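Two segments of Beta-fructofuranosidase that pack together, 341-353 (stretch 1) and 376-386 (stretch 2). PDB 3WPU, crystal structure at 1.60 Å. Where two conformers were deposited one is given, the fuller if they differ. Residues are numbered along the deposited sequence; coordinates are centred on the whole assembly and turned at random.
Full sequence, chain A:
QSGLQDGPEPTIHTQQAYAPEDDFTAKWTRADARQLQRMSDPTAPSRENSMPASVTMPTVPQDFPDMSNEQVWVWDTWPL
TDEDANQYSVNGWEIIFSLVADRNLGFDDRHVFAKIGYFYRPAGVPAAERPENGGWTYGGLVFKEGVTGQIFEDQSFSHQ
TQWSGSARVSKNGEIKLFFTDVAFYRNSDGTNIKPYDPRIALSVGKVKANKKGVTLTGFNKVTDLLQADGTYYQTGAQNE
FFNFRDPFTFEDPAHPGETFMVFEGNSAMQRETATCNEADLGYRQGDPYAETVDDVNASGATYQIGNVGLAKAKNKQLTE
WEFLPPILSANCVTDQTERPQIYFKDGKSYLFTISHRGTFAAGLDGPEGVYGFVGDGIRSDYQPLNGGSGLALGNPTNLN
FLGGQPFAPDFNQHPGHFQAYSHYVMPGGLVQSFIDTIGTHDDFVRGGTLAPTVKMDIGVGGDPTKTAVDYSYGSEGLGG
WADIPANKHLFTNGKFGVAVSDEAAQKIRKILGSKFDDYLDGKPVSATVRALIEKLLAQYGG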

# COMPACT_ATOMS: atom_id res chain seq x y z
N GLN A 341 -5.22 0.60 -2.76
CA GLN A 341 -6.22 0.45 -1.69
C GLN A 341 -7.39 1.34 -2.00
O GLN A 341 -7.26 2.33 -2.69
CB GLN A 341 -5.65 0.81 -0.32
CG GLN A 341 -5.11 2.23 -0.25
CD GLN A 341 -4.46 2.60 1.06
OE1 GLN A 341 -3.25 2.93 1.08
NE2 GLN A 341 -5.24 2.60 2.15
N ILE A 342 -8.54 0.95 -1.46
CA ILE A 342 -9.76 1.73 -1.53
C ILE A 342 -10.07 2.26 -0.13
O ILE A 342 -10.10 1.49 0.84
CB ILE A 342 -10.94 0.90 -2.03
CG1 ILE A 342 -10.66 0.36 -3.45
CG2 ILE A 342 -12.20 1.73 -2.01
CD1 ILE A 342 -10.71 1.38 -4.54
N TYR A 343 -10.25 3.56 -0.07
CA TYR A 343 -10.44 4.33 1.16
C TYR A 343 -11.73 5.09 1.02
O TYR A 343 -11.92 5.82 0.05
CB TYR A 343 -9.25 5.29 1.28
CG TYR A 343 -9.16 6.15 2.50
CD1 TYR A 343 -8.34 5.79 3.57
CD2 TYR A 343 -9.85 7.37 2.58
CE1 TYR A 343 -8.24 6.59 4.69
CE2 TYR A 343 -9.74 8.18 3.71
CZ TYR A 343 -8.92 7.78 4.75
OH TYR A 343 -8.77 8.58 5.88
N PHE A 344 -12.64 4.88 1.96
CA PHE A 344 -13.97 5.43 1.84
C PHE A 344 -14.11 6.67 2.71
O PHE A 344 -13.75 6.67 3.90
CB PHE A 344 -15.00 4.38 2.23
CG PHE A 344 -15.01 3.19 1.32
CD1 PHE A 344 -15.57 3.27 0.05
CD2 PHE A 344 -14.46 1.98 1.73
CE1 PHE A 344 -15.58 2.16 -0.79
CE2 PHE A 344 -14.48 0.87 0.90
CZ PHE A 344 -15.05 0.96 -0.36
N LYS A 345 -14.63 7.73 2.11
CA LYS A 345 -14.83 8.99 2.81
C LYS A 345 -15.93 9.81 2.16
O LYS A 345 -15.97 9.98 0.94
CB LYS A 345 -13.51 9.79 2.84
CG LYS A 345 -13.65 11.08 3.64
CD LYS A 345 -12.32 11.79 3.76
CE LYS A 345 -12.39 13.05 4.60
NZ LYS A 345 -13.14 14.13 3.93
N ASP A 346 -16.87 10.29 3.00
CA ASP A 346 -17.91 11.23 2.56
C ASP A 346 -18.68 10.76 1.33
O ASP A 346 -18.97 11.55 0.42
CB ASP A 346 -17.30 12.62 2.33
CG ASP A 346 -16.79 13.25 3.62
OD1 ASP A 346 -17.29 12.87 4.69
OD2 ASP A 346 -15.87 14.09 3.56
N GLY A 347 -18.97 9.46 1.29
CA GLY A 347 -19.76 8.86 0.21
C GLY A 347 -18.99 8.62 -1.08
O GLY A 347 -19.58 8.29 -2.11
N LYS A 348 -17.68 8.81 -1.03
CA LYS A 348 -16.81 8.58 -2.17
C LYS A 348 -15.93 7.36 -1.97
O LYS A 348 -15.62 6.98 -0.85
CB LYS A 348 -15.85 9.77 -2.38
CG LYS A 348 -16.52 11.09 -2.72
CD LYS A 348 -17.20 11.08 -4.06
CE LYS A 348 -17.74 12.46 -4.42
NZ LYS A 348 -18.23 12.54 -5.81
N SER A 349 -15.51 6.78 -3.10
CA SER A 349 -14.46 5.79 -3.14
C SER A 349 -13.18 6.50 -3.58
O SER A 349 -13.14 7.08 -4.67
CB SER A 349 -14.80 4.71 -4.16
OG SER A 349 -13.72 3.81 -4.32
N TYR A 350 -12.15 6.46 -2.73
CA TYR A 350 -10.81 6.93 -3.08
C TYR A 350 -9.95 5.71 -3.38
O TYR A 350 -9.81 4.83 -2.53
CB TYR A 350 -10.19 7.72 -1.93
CG TYR A 350 -10.78 9.09 -1.76
CD1 TYR A 350 -10.24 10.20 -2.43
CD2 TYR A 350 -11.94 9.29 -1.01
CE1 TYR A 350 -10.81 11.46 -2.30
CE2 TYR A 350 -12.50 10.56 -0.87
CZ TYR A 350 -11.94 11.63 -1.52
OH TYR A 350 -12.51 12.90 -1.41
N LEU A 351 -9.35 5.68 -4.56
CA LEU A 351 -8.43 4.63 -4.90
C LEU A 351 -7.06 5.30 -4.79
O LEU A 351 -6.83 6.29 -5.47
CB LEU A 351 -8.67 4.12 -6.31
CG LEU A 351 -7.56 3.32 -6.99
CD1 LEU A 351 -7.18 2.12 -6.17
CD2 LEU A 351 -7.90 2.93 -8.41
N PHE A 352 -6.22 4.79 -3.91
CA PHE A 352 -4.84 5.26 -3.79
C PHE A 352 -3.89 4.18 -4.30
O PHE A 352 -4.05 3.00 -4.03
CB PHE A 352 -4.49 5.61 -2.35
CG PHE A 352 -5.20 6.83 -1.83
CD1 PHE A 352 -4.89 8.10 -2.31
CD2 PHE A 352 -6.20 6.70 -0.87
CE1 PHE A 352 -5.49 9.22 -1.80
CE2 PHE A 352 -6.82 7.83 -0.37
CZ PHE A 352 -6.49 9.09 -0.86
N THR A 353 -2.83 4.62 -4.98
CA THR A 353 -1.84 3.70 -5.49
C THR A 353 -0.50 4.44 -5.42
O THR A 353 -0.47 5.64 -5.18
CB THR A 353 -2.22 3.22 -6.91
OG1 THR A 353 -1.36 2.15 -7.34
CG2 THR A 353 -2.19 4.37 -7.91
N ASP A 376 -17.67 7.89 -7.36
CA ASP A 376 -18.87 7.57 -6.62
C ASP A 376 -19.10 6.09 -6.32
O ASP A 376 -20.10 5.74 -5.71
CB ASP A 376 -20.09 8.12 -7.39
CG ASP A 376 -20.17 9.64 -7.31
OD1 ASP A 376 -19.68 10.23 -6.33
OD2 ASP A 376 -20.80 10.24 -8.20
N GLY A 377 -18.19 5.23 -6.77
CA GLY A 377 -18.27 3.80 -6.56
C GLY A 377 -16.89 3.19 -6.69
O GLY A 377 -15.98 3.84 -7.24
N ILE A 378 -16.73 1.96 -6.20
CA ILE A 378 -15.42 1.27 -6.33
C ILE A 378 -15.05 1.06 -7.81
O ILE A 378 -13.86 1.11 -8.18
CB ILE A 378 -15.33 -0.04 -5.52
CG1 ILE A 378 -16.37 -1.08 -6.00
CG2 ILE A 378 -15.54 0.31 -4.05
CD1 ILE A 378 -16.20 -2.40 -5.30
N ARG A 379 -16.07 0.87 -8.65
CA ARG A 379 -15.94 0.99 -10.10
C ARG A 379 -16.65 2.28 -10.52
O ARG A 379 -17.87 2.40 -10.42
CB ARG A 379 -16.52 -0.23 -10.83
CG ARG A 379 -16.32 -0.19 -12.34
CD ARG A 379 -16.85 -1.37 -13.13
NE ARG A 379 -16.36 -2.63 -12.57
CZ ARG A 379 -15.14 -3.10 -12.76
NH1 ARG A 379 -14.31 -2.47 -13.56
NH2 ARG A 379 -14.78 -4.24 -12.18
N SER A 380 -15.87 3.24 -10.96
CA SER A 380 -16.42 4.52 -11.37
C SER A 380 -15.55 5.16 -12.43
O SER A 380 -14.44 4.70 -12.66
CB SER A 380 -16.59 5.41 -10.14
OG SER A 380 -15.33 5.74 -9.56
N ASP A 381 -16.03 6.24 -13.05
CA ASP A 381 -15.15 7.02 -13.92
C ASP A 381 -14.32 7.94 -13.05
O ASP A 381 -14.59 9.14 -12.91
CB ASP A 381 -15.92 7.79 -14.99
CG ASP A 381 -14.99 8.58 -15.89
OD1 ASP A 381 -13.75 8.32 -15.87
OD2 ASP A 381 -15.46 9.50 -16.59
N TYR A 382 -13.31 7.34 -12.43
CA TYR A 382 -12.50 8.00 -11.43
C TYR A 382 -11.89 9.32 -11.92
O TYR A 382 -11.43 9.42 -13.06
CB TYR A 382 -11.36 7.08 -11.00
CG TYR A 382 -11.72 6.04 -9.96
CD1 TYR A 382 -11.93 4.70 -10.31
CD2 TYR A 382 -11.84 6.39 -8.61
CE1 TYR A 382 -12.28 3.74 -9.36
CE2 TYR A 382 -12.16 5.43 -7.65
CZ TYR A 382 -12.37 4.11 -8.03
OH TYR A 382 -12.69 3.21 -7.03
N GLN A 383 -11.92 10.30 -11.03
CA GLN A 383 -11.29 11.59 -11.24
C GLN A 383 -9.93 11.54 -10.56
O GLN A 383 -9.89 11.49 -9.33
CB GLN A 383 -12.13 12.67 -10.58
CG GLN A 383 -11.52 14.05 -10.57
CD GLN A 383 -11.24 14.52 -11.99
OE1 GLN A 383 -12.17 14.66 -12.80
NE2 GLN A 383 -9.98 14.69 -12.32
N PRO A 384 -8.84 11.59 -11.33
CA PRO A 384 -7.55 11.73 -10.65
C PRO A 384 -7.46 13.00 -9.82
O PRO A 384 -7.96 14.05 -10.24
CB PRO A 384 -6.56 11.77 -11.81
CG PRO A 384 -7.23 11.05 -12.92
CD PRO A 384 -8.67 11.51 -12.78
N LEU A 385 -6.87 12.91 -8.64
CA LEU A 385 -6.91 14.01 -7.67
C LEU A 385 -6.04 15.19 -8.08
O LEU A 385 -5.11 15.04 -8.90
CB LEU A 385 -6.48 13.53 -6.28
CG LEU A 385 -7.33 12.43 -5.65
CD1 LEU A 385 -6.59 11.83 -4.47
CD2 LEU A 385 -8.70 12.95 -5.25
N ASN A 386 -6.37 16.36 -7.53
CA ASN A 386 -5.53 17.56 -7.64
C ASN A 386 -5.30 18.03 -9.09
O ASN A 386 -4.24 17.83 -9.68
CB ASN A 386 -4.23 17.34 -6.84
CG ASN A 386 -4.51 17.10 -5.37
OD1 ASN A 386 -4.09 16.09 -4.76
ND2 ASN A 386 -5.25 17.99 -4.82
O HOH W 1 -21.11 10.01 -3.84
O HOH W 2 -20.39 13.07 -7.90

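A β-hairpin meeting an irregular segment illustrates a general principle: where two pieces of chain pack without sharing backbone hydrogen bonds, the direct bonds across the contact are made by side chains. In this contact from Beta-fructofuranosidase the hairpin, residues 341-353, pairs its two strands through its own backbone. Pairs such as Tyr 343 N to Tyr 350 O (2.8 Å) and Tyr 350 N to Tyr 343 O (2.9 Å) tie its strands together, and a type I' turn from Lys 345 to Lys 348 closes the end. No backbone hydrogen bond crosses to the second segment, which is largely without regular structure, and three residues carry most of the account: Tyr 382, Asp 376 and Ser 349.

Tyr 382 covers the most surface; its CA-to-CB bond points toward the hairpin, and its hydroxyl lies at a polar junction. Ser 349 OG donates a hydrogen bond to Tyr 382 OH at 3.0 Å, while Tyr 382 OH in turn donates to Ile 378 O at 2.7 Å. The phenol therefore acts as a relay, accepting from the hairpin and donating to its own segment, so that one buried oxygen links the contact to the fold of the loop. Apolar atoms flank the phenol: Ile 342 CD1 lies 3.7 Å from Tyr 382 OH, and Leu 351 CB approaches Tyr 382 CE2 at 4.0 Å.

Ser 349, at the other end of that bond, also lies close to the backbone of the second segment. Its CB lies 3.4 Å from Gly 377 O, and its OG is 3.7 Å from Ile 378 CA. Beside it, Ile 378 turns its CG2 methyl to the hairpin, 3.7 Å from Phe 344 CE1 at the edge of the ring and 4.2 Å from Ile 342 CG2.

Asp 376 shows how a different chemistry serves the exposed end. Its CA-to-CB bond points away from the hairpin, yet the carboxylate comes back within reach of the Lys 348 side chain, bent at chi1 and chi2 (both m) and then trans, forming a salt bridge of 2.8 Å between Lys 348 NZ and Asp 376 OD1. Two waters broaden the link: one donates to both Gly 347 O and Asp 376 OD1, each at 2.9 Å, and another donates to Asp 376 OD2 at 2.9 Å while weakly accepting from Lys 348 NZ at 3.1 Å.

Farther along, Leu 385 divides its methyls between two rings, CD2 lying 3.9 Å from Tyr 350 CE1 and CD1 3.9 Å from Phe 352 CE1. Charge and water thus serve the exposed end, while the hydroxyl pair and, separately, apolar contacts such as those of Leu 385 make up the more buried part.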